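Local coordinates for BH0493 protein (Bacillus halodurans C-125, PDB 2QEE) that probably acts as a zinc-dependent hydrolase of the amidohydrolase superfamily, its substrate and reaction being unknown, at residues H30-N35 with V142-D147; E128-V133 with R359-L364; S156-K161 with T211-R216. One frame throughout, in Å; residues are numbered along the deposited sequence. Where two conformers were deposited one is given.

Contact 1 (H30-N35 with V142-D147); sequences HLFSPN and VVMTND. With ZN (zinc ion), chain T.
The Met144 side chain packs against the backbone of Leu31, Phe32 and Ser33. Its CB starts 3.5 Å from Leu31 O, and CG, held beside the backbone N of Met144 (chi1 -61°), closes to 3.3 Å from the same oxygen. Met144 SD then meets the next two residues: it lies 3.8 Å from Phe32 CA and accepts a weak hydrogen bond from Ser33 N at 3.7 Å. Met144 SD also stands 5.3 Å from the centroid of the Phe32 ring, an oblique Met-aromatic contact. Elsewhere on that ring, Phe32 CE1 approaches Thr145 O at 3.4 Å and Asn146 ND2 comes to the edge, while Asn146 OD1 is hydrogen-bonded to Ala170 N. An alanine in place of this phenylalanine removes the ring beside Met144 SD and Thr145 O, and would probably open a gap there and leave the Asn146 amide less closely packed. A water joins the backbones, donating to Leu31 O and accepting from Thr145 N. Thr145 OG1, hydrogen-bonded to Thr29 O, sits 3.7 Å above one face of the His30 imidazole, offset toward the rim. His30 NE2 binds the zinc ion at 2.3 Å; with His28, Asp357 and a water it forms the metal site, whose His-X-His pair follows strand 24-26 as in amidohydrolase-superfamily barrels.

Contact 2 (E128-V133 with R359-L364); sequences EQVDTV and RVLEQL
Leu361, in the turn that precedes helix 363-388, meets Val130 and Val133 of helix 126-136. Leu361 CG is anti to the backbone N (chi1 179°), which brings that carbon to 4.0 Å from Val133 CB, the two side chains sliding past each other in opposite directions. The branches then divide the work: CD1 reaches toward Val133 CG1 and Val130 CG2, while Leu361 CD2 lies 3.6 Å from Gln129 CG and 3.7 Å from Val130 CG2. Next comes Glu362, which supplies the polar bond of the interface. Its chain bends at chi2 (76°), and Glu362 OE2 accepts from Gln129 NE2 at 2.7 Å with an N-H...O angle of 162°. The carboxylate uses its anti lone pair, and OE2 lies close to the plane of the Gln129 amide. Both groups are buried and have a second partner each: Glu362 OE1 takes the backbone N of Asp43, and Gln129 OE1 takes Lys124 NZ, which would fix the rotation of the amide and may favour the charged carboxylate. OE1 of Gln363 accepts from Arg359 N and Val360 N, so the side chain folds back over the start of the type I turn from Val360 to Gln363. Leu364 ends the contact, its CB 3.9 Å from Val133 CG1. The turn leads directly into helix 363-388, so helix 126-136 packs against the approach to that helix, with Phe121 of helix 114-122 touching both Gln129 and Glu362, and Leu47 of helix 44-48 touching Glu362 and Gln363.

Contact 3 (S156-K161 with T211-R216); sequences SWLEGK and TDWIER
Trp157 and Trp213 form an offset edge-to-face pair, with the edge of Trp213 directed at the face of Trp157. The evidence is a 90° angle between the planes and a separation of 5.9 Å from the centroid of the Trp157 five-membered ring to that of the Trp213 six-membered ring. The rim atom Trp213 CZ3 also lies 3.8 Å from Trp157 CB, which sits in the plane of the Trp213 ring, at its edge. Farther out on the indole, Trp157 CZ3 passes 3.9 Å from Arg216 O, an oblique approach. Leu158 follows and works through one methyl: Leu158 CD2 lies 3.8 Å above the guanidinium plane of Arg216, over its centre, and 3.9 Å from Arg216 NE. The opposite face of that guanidinium has Asp212 O above it, off centre, while Arg216 NH1 stands 3.2 Å above the Trp213 ring, over its centre. Trp213 CD2 lies in the guanidinium plane, at its edge; the arginine chain bends at chi3 (-69°), which sets NE. Helix 151-158 belongs to the beta-alpha-beta crossover between the parallel strands 139-143 and 167-168, and helix 200-217 to the one joining 171-172 to 222-226, so the contact joins two successive crossovers. Beyond Leu158 the helix stops in a Schellman motif: Gly160, with a phi of 89°, gives its N to Trp157 O, and Lys161 N bonds to Ser156 O. A side chain at Gly160 would press on the carbonyl of Glu159. Lys161 then sends NZ to the backbone O of Asn35.

Contacts 1 and 2 are buried, whereas contact 3 lies farther from the centre of the chain and is partly exposed. Chemistry follows place: contact 1 mixes metal coordination, sulfur and a bridging water, contact 2 sets one carboxylate-amide hydrogen bond, Gln129 to Glu362, among aliphatic groups, and contact 3 depends on aromatic and guanidinium packing. The first two meet directly, with Leu31 CD2 3.5 Å from Leu361 N, and helix 126-136 of contact 2 leads into strand 139-143 of contact 1. That strand is followed by helix 151-158 of contact 3, which touches contact 1 through Trp157 CZ2 and Asn146 ND2. Contacts 2 and 3 stay about 13 Å apart at their nearest atoms.

Contact 1 (H30-N35 with V142-D147)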
loop_
_atom_site.group_PDB
_atom_site.type_symbol
_atom_site.label_atom_id
_atom_site.label_comp_id
_atom_site.label_asym_id
_atom_site.label_seq_id
_atom_site.Cartn_x
_atom_site.Cartn_y
_atom_site.Cartn_z
ATOM N N HIS C 30 -24.122 13.997 -0.926
ATOM C CA HIS C 30 -24.951 14.328 -2.103
ATOM C C HIS C 30 -26.405 14.318 -1.663
ATOM O O HIS C 30 -27.266 13.886 -2.402
ATOM C CB HIS C 30 -24.686 13.294 -3.171
ATOM C CG HIS C 30 -23.371 13.506 -3.820
ATOM N ND1 HIS C 30 -23.186 14.405 -4.847
ATOM C CD2 HIS C 30 -22.147 13.030 -3.504
ATOM C CE1 HIS C 30 -21.905 14.439 -5.170
ATOM N NE2 HIS C 30 -21.255 13.622 -4.362
ATOM N N LEU C 31 -26.657 14.692 -0.410
ATOM C CA LEU C 31 -28.030 14.756 0.087
ATOM C C LEU C 31 -28.541 16.228 -0.025
ATOM O O LEU C 31 -27.761 17.150 -0.178
ATOM C CB LEU C 31 -28.094 14.332 1.560
ATOM C CG LEU C 31 -27.577 12.895 1.754
ATOM C CD1 LEU C 31 -27.624 12.608 3.279
ATOM C CD2 LEU C 31 -28.462 11.934 1.019
ATOM N N PHE C 32 -29.867 16.414 0.070
ATOM C CA PHE C 32 -30.401 17.796 0.072
ATOM C C PHE C 32 -31.430 18.011 1.197
ATOM O O PHE C 32 -32.062 17.061 1.621
ATOM C CB PHE C 32 -31.106 18.086 -1.279
ATOM C CG PHE C 32 -30.186 18.008 -2.469
ATOM C CD1 PHE C 32 -29.457 19.115 -2.877
ATOM C CD2 PHE C 32 -30.039 16.795 -3.165
ATOM C CE1 PHE C 32 -28.572 19.044 -3.993
ATOM C CE2 PHE C 32 -29.137 16.701 -4.284
ATOM C CZ PHE C 32 -28.410 17.820 -4.686
ATOM N N SER C 33 -31.575 19.253 1.659
ATOM C CA SER C 33 -32.631 19.604 2.615
ATOM C C SER C 33 -33.926 19.117 1.978
ATOM O O SER C 33 -34.104 19.266 0.781
ATOM C CB SER C 33 -32.705 21.127 2.762
ATOM O OG SER C 33 -33.503 21.528 3.860
ATOM N N PRO C 34 -34.799 18.497 2.772
ATOM C CA PRO C 34 -35.991 17.846 2.281
ATOM C C PRO C 34 -36.931 18.838 1.590
ATOM O O PRO C 34 -37.654 18.413 0.719
ATOM C CB PRO C 34 -36.616 17.215 3.542
ATOM C CG PRO C 34 -36.001 17.927 4.694
ATOM C CD PRO C 34 -34.634 18.349 4.236
ATOM N N ASN C 35 -36.872 20.120 1.956
ATOM C CA ASN C 35 -37.664 21.157 1.246
ATOM C C ASN C 35 -37.251 21.350 -0.213
ATOM O O ASN C 35 -38.018 21.901 -1.020
ATOM C CB ASN C 35 -37.712 22.503 2.008
ATOM C CG ASN C 35 -36.387 23.206 2.057
ATOM O OD1 ASN C 35 -35.357 22.557 2.186
ATOM N ND2 ASN C 35 -36.396 24.547 1.984
ATOM N N VAL C 142 -25.243 18.345 7.841
ATOM C CA VAL C 142 -24.968 17.700 6.563
ATOM C C VAL C 142 -24.502 18.779 5.592
ATOM O O VAL C 142 -25.192 19.828 5.428
ATOM C CB VAL C 142 -26.276 17.004 6.023
ATOM C CG1 VAL C 142 -26.155 16.635 4.537
ATOM C CG2 VAL C 142 -26.584 15.745 6.846
ATOM N N VAL C 143 -23.337 18.575 4.963
ATOM C CA VAL C 143 -22.929 19.476 3.880
ATOM C C VAL C 143 -23.388 18.860 2.581
ATOM O O VAL C 143 -23.078 17.678 2.251
ATOM C CB VAL C 143 -21.442 19.797 3.878
ATOM C CG1 VAL C 143 -21.106 20.724 2.724
ATOM C CG2 VAL C 143 -21.007 20.471 5.224
ATOM N N MET C 144 -24.105 19.678 1.799
ATOM C CA MET C 144 -24.634 19.232 0.517
ATOM C C MET C 144 -23.594 19.396 -0.579
ATOM O O MET C 144 -22.523 20.029 -0.370
ATOM C CB MET C 144 -25.885 20.132 0.184
ATOM C CG MET C 144 -27.002 19.995 1.250
ATOM S SD MET C 144 -28.476 21.002 0.678
ATOM C CE MET C 144 -27.830 22.614 0.993
ATOM N N THR C 145 -23.942 18.923 -1.786
ATOM C CA THR C 145 -23.219 19.263 -3.013
ATOM C C THR C 145 -24.217 20.028 -3.944
ATOM O O THR C 145 -25.184 19.429 -4.396
ATOM C CB THR C 145 -22.759 17.979 -3.714
ATOM O OG1 THR C 145 -21.727 17.379 -2.894
ATOM C CG2 THR C 145 -22.170 18.309 -5.067
ATOM N N ASN C 146 -23.976 21.326 -4.095
ATOM C CA ASN C 146 -24.941 22.216 -4.766
ATOM C C ASN C 146 -24.387 22.697 -6.096
ATOM O O ASN C 146 -23.398 23.453 -6.162
ATOM C CB ASN C 146 -25.266 23.364 -3.813
ATOM C CG ASN C 146 -25.819 22.849 -2.493
ATOM O OD1 ASN C 146 -25.142 22.924 -1.484
ATOM N ND2 ASN C 146 -27.018 22.251 -2.515
ATOM N N ASP C 147 -25.066 22.253 -7.150
ATOM C CA ASP C 147 -24.591 22.434 -8.513
ATOM C C ASP C 147 -25.507 23.403 -9.276
ATOM O O ASP C 147 -26.608 23.012 -9.672
ATOM C CB ASP C 147 -24.574 21.105 -9.240
ATOM C CG ASP C 147 -23.934 21.212 -10.614
ATOM O OD1 ASP C 147 -23.661 22.335 -11.074
ATOM O OD2 ASP C 147 -23.647 20.161 -11.207
HETATM ZN ZN ZN T . -19.201 13.083 -3.570
HETATM O O HOH W 1 -26.176 17.364 -2.435
HETATM O O HOH W 2 -17.954 12.687 -4.805
#

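Contact 2 (E128-V133 with R359-L364)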
loop_
_atom_site.group_PDB
_atom_site.type_symbol
_atom_site.label_atom_id
_atom_site.label_comp_id
_atom_site.label_asym_id
_atom_site.label_seq_id
_atom_site.Cartn_x
_atom_site.Cartn_y
_atom_site.Cartn_z
ATOM N N GLU C 128 -40.072 13.538 7.752
ATOM C CA GLU C 128 -40.059 12.526 8.837
ATOM C C GLU C 128 -38.837 11.610 8.717
ATOM O O GLU C 128 -38.211 11.287 9.737
ATOM C CB GLU C 128 -41.308 11.664 8.792
ATOM C CG GLU C 128 -42.546 12.434 9.218
ATOM C CD GLU C 128 -43.833 11.658 9.039
ATOM O OE1 GLU C 128 -43.936 10.761 8.162
ATOM O OE2 GLU C 128 -44.775 11.976 9.803
ATOM N N GLN C 129 -38.528 11.188 7.490
ATOM C CA GLN C 129 -37.407 10.246 7.288
ATOM C C GLN C 129 -36.097 10.925 7.606
ATOM O O GLN C 129 -35.180 10.294 8.181
ATOM C CB GLN C 129 -37.401 9.597 5.888
ATOM C CG GLN C 129 -36.315 8.488 5.698
ATOM C CD GLN C 129 -36.529 7.234 6.582
ATOM O OE1 GLN C 129 -37.272 7.264 7.580
ATOM N NE2 GLN C 129 -35.852 6.120 6.219
ATOM N N VAL C 130 -35.952 12.162 7.183
ATOM C CA VAL C 130 -34.758 12.954 7.569
ATOM C C VAL C 130 -34.638 12.982 9.105
ATOM O O VAL C 130 -33.567 12.721 9.657
ATOM C CB VAL C 130 -34.760 14.385 6.927
ATOM C CG1 VAL C 130 -33.695 15.241 7.518
ATOM C CG2 VAL C 130 -34.547 14.281 5.423
ATOM N N ASP C 131 -35.718 13.314 9.805
ATOM C CA ASP C 131 -35.666 13.308 11.275
ATOM C C ASP C 131 -35.195 11.967 11.833
ATOM O O ASP C 131 -34.318 11.928 12.678
ATOM C CB ASP C 131 -37.039 13.680 11.851
ATOM C CG ASP C 131 -37.329 15.152 11.735
ATOM O OD1 ASP C 131 -36.430 15.943 11.391
ATOM O OD2 ASP C 131 -38.489 15.541 12.028
ATOM N N THR C 132 -35.816 10.883 11.388
ATOM C CA THR C 132 -35.448 9.553 11.824
ATOM C C THR C 132 -33.966 9.267 11.539
ATOM O O THR C 132 -33.223 8.841 12.437
ATOM C CB THR C 132 -36.301 8.495 11.128
ATOM O OG1 THR C 132 -37.695 8.747 11.429
ATOM C CG2 THR C 132 -35.932 7.120 11.646
ATOM N N VAL C 133 -33.557 9.488 10.285
ATOM C CA VAL C 133 -32.213 9.072 9.864
ATOM C C VAL C 133 -31.126 9.881 10.553
ATOM O O VAL C 133 -30.137 9.293 11.009
ATOM C CB VAL C 133 -32.061 9.075 8.299
ATOM C CG1 VAL C 133 -30.559 8.958 7.869
ATOM C CG2 VAL C 133 -32.839 7.961 7.755
ATOM N N ARG C 359 -25.411 9.418 -1.162
ATOM C CA ARG C 359 -26.369 9.800 -2.229
ATOM C C ARG C 359 -27.811 9.512 -1.885
ATOM O O ARG C 359 -28.730 10.119 -2.470
ATOM C CB ARG C 359 -26.017 9.080 -3.529
ATOM C CG ARG C 359 -24.726 9.608 -4.127
ATOM C CD ARG C 359 -24.463 8.961 -5.478
ATOM N NE ARG C 359 -23.413 9.719 -6.149
ATOM C CZ ARG C 359 -23.646 10.690 -7.026
ATOM N NH1 ARG C 359 -24.902 10.992 -7.363
ATOM N NH2 ARG C 359 -22.626 11.349 -7.570
ATOM N N VAL C 360 -28.021 8.579 -0.971
ATOM C CA VAL C 360 -29.358 8.154 -0.558
ATOM C C VAL C 360 -29.392 8.386 0.943
ATOM O O VAL C 360 -28.466 7.968 1.667
ATOM C CB VAL C 360 -29.608 6.683 -0.877
ATOM C CG1 VAL C 360 -30.977 6.234 -0.332
ATOM C CG2 VAL C 360 -29.496 6.425 -2.417
ATOM N N LEU C 361 -30.443 9.067 1.401
ATOM C CA LEU C 361 -30.537 9.509 2.796
ATOM C C LEU C 361 -30.140 8.445 3.818
ATOM O O LEU C 361 -29.288 8.715 4.661
ATOM C CB LEU C 361 -31.972 9.949 3.128
ATOM C CG LEU C 361 -32.237 10.429 4.564
ATOM C CD1 LEU C 361 -31.373 11.602 4.982
ATOM C CD2 LEU C 361 -33.742 10.771 4.611
ATOM N N GLU C 362 -30.711 7.244 3.716
ATOM C CA GLU C 362 -30.479 6.195 4.749
ATOM C C GLU C 362 -29.027 5.738 4.857
ATOM O O GLU C 362 -28.655 5.185 5.910
ATOM C CB GLU C 362 -31.321 4.956 4.523
ATOM C CG GLU C 362 -32.823 5.174 4.748
ATOM C CD GLU C 362 -33.527 5.921 3.603
ATOM O OE1 GLU C 362 -32.933 6.179 2.537
ATOM O OE2 GLU C 362 -34.721 6.219 3.787
ATOM N N GLN C 363 -28.224 6.014 3.841
ATOM C CA GLN C 363 -26.807 5.645 3.870
ATOM C C GLN C 363 -26.017 6.329 5.004
ATOM O O GLN C 363 -24.949 5.853 5.423
ATOM C CB GLN C 363 -26.143 5.984 2.558
ATOM C CG GLN C 363 -26.660 5.154 1.380
ATOM C CD GLN C 363 -26.123 5.612 0.035
ATOM O OE1 GLN C 363 -25.737 6.753 -0.140
ATOM N NE2 GLN C 363 -26.109 4.706 -0.936
ATOM N N LEU C 364 -26.494 7.455 5.505
ATOM C CA LEU C 364 -25.889 8.060 6.704
ATOM C C LEU C 364 -25.810 7.032 7.807
ATOM O O LEU C 364 -24.815 7.043 8.566
ATOM C CB LEU C 364 -26.722 9.253 7.199
ATOM C CG LEU C 364 -26.690 10.419 6.257
ATOM C CD1 LEU C 364 -27.578 11.512 6.886
ATOM C CD2 LEU C 364 -25.281 10.961 6.144
#

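Contact 3 (S156-K161 with T211-R216)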
loop_
_atom_site.group_PDB
_atom_site.type_symbol
_atom_site.label_atom_id
_atom_site.label_comp_id
_atom_site.label_asym_id
_atom_site.label_seq_id
_atom_site.Cartn_x
_atom_site.Cartn_y
_atom_site.Cartn_z
ATOM N N SER C 156 -34.899 25.716 -7.120
ATOM C CA SER C 156 -35.164 25.956 -5.707
ATOM C C SER C 156 -34.386 27.184 -5.222
ATOM O O SER C 156 -34.922 28.026 -4.491
ATOM C CB SER C 156 -34.823 24.710 -4.878
ATOM O OG SER C 156 -35.582 23.585 -5.302
ATOM N N TRP C 157 -33.118 27.293 -5.632
ATOM C CA TRP C 157 -32.293 28.408 -5.244
ATOM C C TRP C 157 -32.890 29.698 -5.773
ATOM O O TRP C 157 -33.015 30.675 -5.050
ATOM C CB TRP C 157 -30.880 28.257 -5.780
ATOM C CG TRP C 157 -30.128 27.153 -5.000
ATOM C CD1 TRP C 157 -29.757 25.915 -5.462
ATOM C CD2 TRP C 157 -29.708 27.215 -3.624
ATOM N NE1 TRP C 157 -29.106 25.197 -4.453
ATOM C CE2 TRP C 157 -29.059 25.979 -3.322
ATOM C CE3 TRP C 157 -29.791 28.196 -2.626
ATOM C CZ2 TRP C 157 -28.541 25.699 -2.033
ATOM C CZ3 TRP C 157 -29.265 27.922 -1.352
ATOM C CH2 TRP C 157 -28.635 26.671 -1.082
ATOM N N LEU C 158 -33.201 29.671 -7.057
ATOM C CA LEU C 158 -33.773 30.860 -7.709
ATOM C C LEU C 158 -35.152 31.195 -7.160
ATOM O O LEU C 158 -35.525 32.369 -7.160
ATOM C CB LEU C 158 -33.739 30.715 -9.235
ATOM C CG LEU C 158 -32.323 30.802 -9.875
ATOM C CD1 LEU C 158 -32.358 30.599 -11.382
ATOM C CD2 LEU C 158 -31.479 32.068 -9.527
ATOM N N GLU C 159 -35.894 30.194 -6.697
ATOM C CA GLU C 159 -37.188 30.410 -6.022
ATOM C C GLU C 159 -37.041 30.925 -4.607
ATOM O O GLU C 159 -38.056 31.178 -3.945
ATOM C CB GLU C 159 -38.045 29.149 -5.995
ATOM C CG GLU C 159 -38.578 28.731 -7.327
ATOM C CD GLU C 159 -39.371 27.450 -7.254
ATOM O OE1 GLU C 159 -40.127 27.167 -8.216
ATOM O OE2 GLU C 159 -39.245 26.710 -6.245
ATOM N N GLY C 160 -35.803 31.101 -4.127
ATOM C CA GLY C 160 -35.607 31.682 -2.810
ATOM C C GLY C 160 -35.589 30.671 -1.667
ATOM O O GLY C 160 -35.449 31.072 -0.504
ATOM N N LYS C 161 -35.738 29.379 -1.989
ATOM C CA LYS C 161 -35.651 28.310 -0.997
ATOM C C LYS C 161 -34.309 28.365 -0.269
ATOM O O LYS C 161 -33.270 28.697 -0.848
ATOM C CB LYS C 161 -35.816 26.935 -1.618
ATOM C CG LYS C 161 -37.195 26.657 -2.073
ATOM C CD LYS C 161 -37.500 25.210 -1.938
ATOM C CE LYS C 161 -38.896 24.947 -2.463
ATOM N NZ LYS C 161 -38.994 23.562 -2.984
ATOM N N THR C 211 -19.288 34.970 -7.365
ATOM C CA THR C 211 -19.706 35.823 -6.269
ATOM C C THR C 211 -21.234 35.768 -6.100
ATOM O O THR C 211 -21.758 35.799 -4.964
ATOM C CB THR C 211 -19.239 37.294 -6.509
ATOM O OG1 THR C 211 -17.806 37.314 -6.527
ATOM C CG2 THR C 211 -19.738 38.192 -5.372
ATOM N N ASP C 212 -21.963 35.693 -7.216
ATOM C CA ASP C 212 -23.427 35.662 -7.166
ATOM C C ASP C 212 -23.895 34.384 -6.521
ATOM O O ASP C 212 -24.870 34.369 -5.760
ATOM C CB ASP C 212 -24.069 35.730 -8.577
ATOM C CG ASP C 212 -24.049 37.148 -9.196
ATOM O OD1 ASP C 212 -23.702 38.127 -8.507
ATOM O OD2 ASP C 212 -24.369 37.262 -10.395
ATOM N N TRP C 213 -23.197 33.280 -6.789
ATOM C CA TRP C 213 -23.640 32.011 -6.194
ATOM C C TRP C 213 -23.195 31.883 -4.730
ATOM O O TRP C 213 -23.912 31.316 -3.929
ATOM C CB TRP C 213 -23.168 30.832 -7.045
ATOM C CG TRP C 213 -24.137 30.671 -8.155
ATOM C CD1 TRP C 213 -23.961 31.032 -9.468
ATOM C CD2 TRP C 213 -25.476 30.197 -8.033
ATOM N NE1 TRP C 213 -25.130 30.773 -10.173
ATOM C CE2 TRP C 213 -26.068 30.261 -9.306
ATOM C CE3 TRP C 213 -26.239 29.721 -6.961
ATOM C CZ2 TRP C 213 -27.384 29.838 -9.537
ATOM C CZ3 TRP C 213 -27.539 29.294 -7.188
ATOM C CH2 TRP C 213 -28.101 29.355 -8.469
ATOM N N ILE C 214 -22.063 32.465 -4.405
ATOM C CA ILE C 214 -21.603 32.562 -3.019
ATOM C C ILE C 214 -22.631 33.328 -2.208
ATOM O O ILE C 214 -23.041 32.871 -1.165
ATOM C CB ILE C 214 -20.222 33.211 -2.914
ATOM C CG1 ILE C 214 -19.119 32.221 -3.401
ATOM C CG2 ILE C 214 -19.942 33.641 -1.420
ATOM C CD1 ILE C 214 -17.798 32.851 -3.630
ATOM N N GLU C 215 -23.078 34.470 -2.718
ATOM C CA GLU C 215 -24.056 35.301 -2.024
ATOM C C GLU C 215 -25.353 34.526 -1.814
ATOM O O GLU C 215 -25.930 34.509 -0.732
ATOM C CB GLU C 215 -24.311 36.554 -2.866
ATOM C CG GLU C 215 -25.510 37.379 -2.458
ATOM C CD GLU C 215 -25.602 38.666 -3.250
ATOM O OE1 GLU C 215 -25.008 38.753 -4.359
ATOM O OE2 GLU C 215 -26.265 39.608 -2.748
ATOM N N ARG C 216 -25.804 33.870 -2.864
ATOM C CA ARG C 216 -27.016 33.098 -2.823
ATOM C C ARG C 216 -26.992 31.877 -1.856
ATOM O O ARG C 216 -27.960 31.625 -1.104
ATOM C CB ARG C 216 -27.351 32.636 -4.233
ATOM C CG ARG C 216 -28.750 32.134 -4.402
ATOM C CD ARG C 216 -29.110 32.035 -5.913
ATOM N NE ARG C 216 -29.249 33.333 -6.615
ATOM C CZ ARG C 216 -28.494 33.733 -7.641
ATOM N NH1 ARG C 216 -27.532 32.965 -8.125
ATOM N NH2 ARG C 216 -28.710 34.911 -8.203
#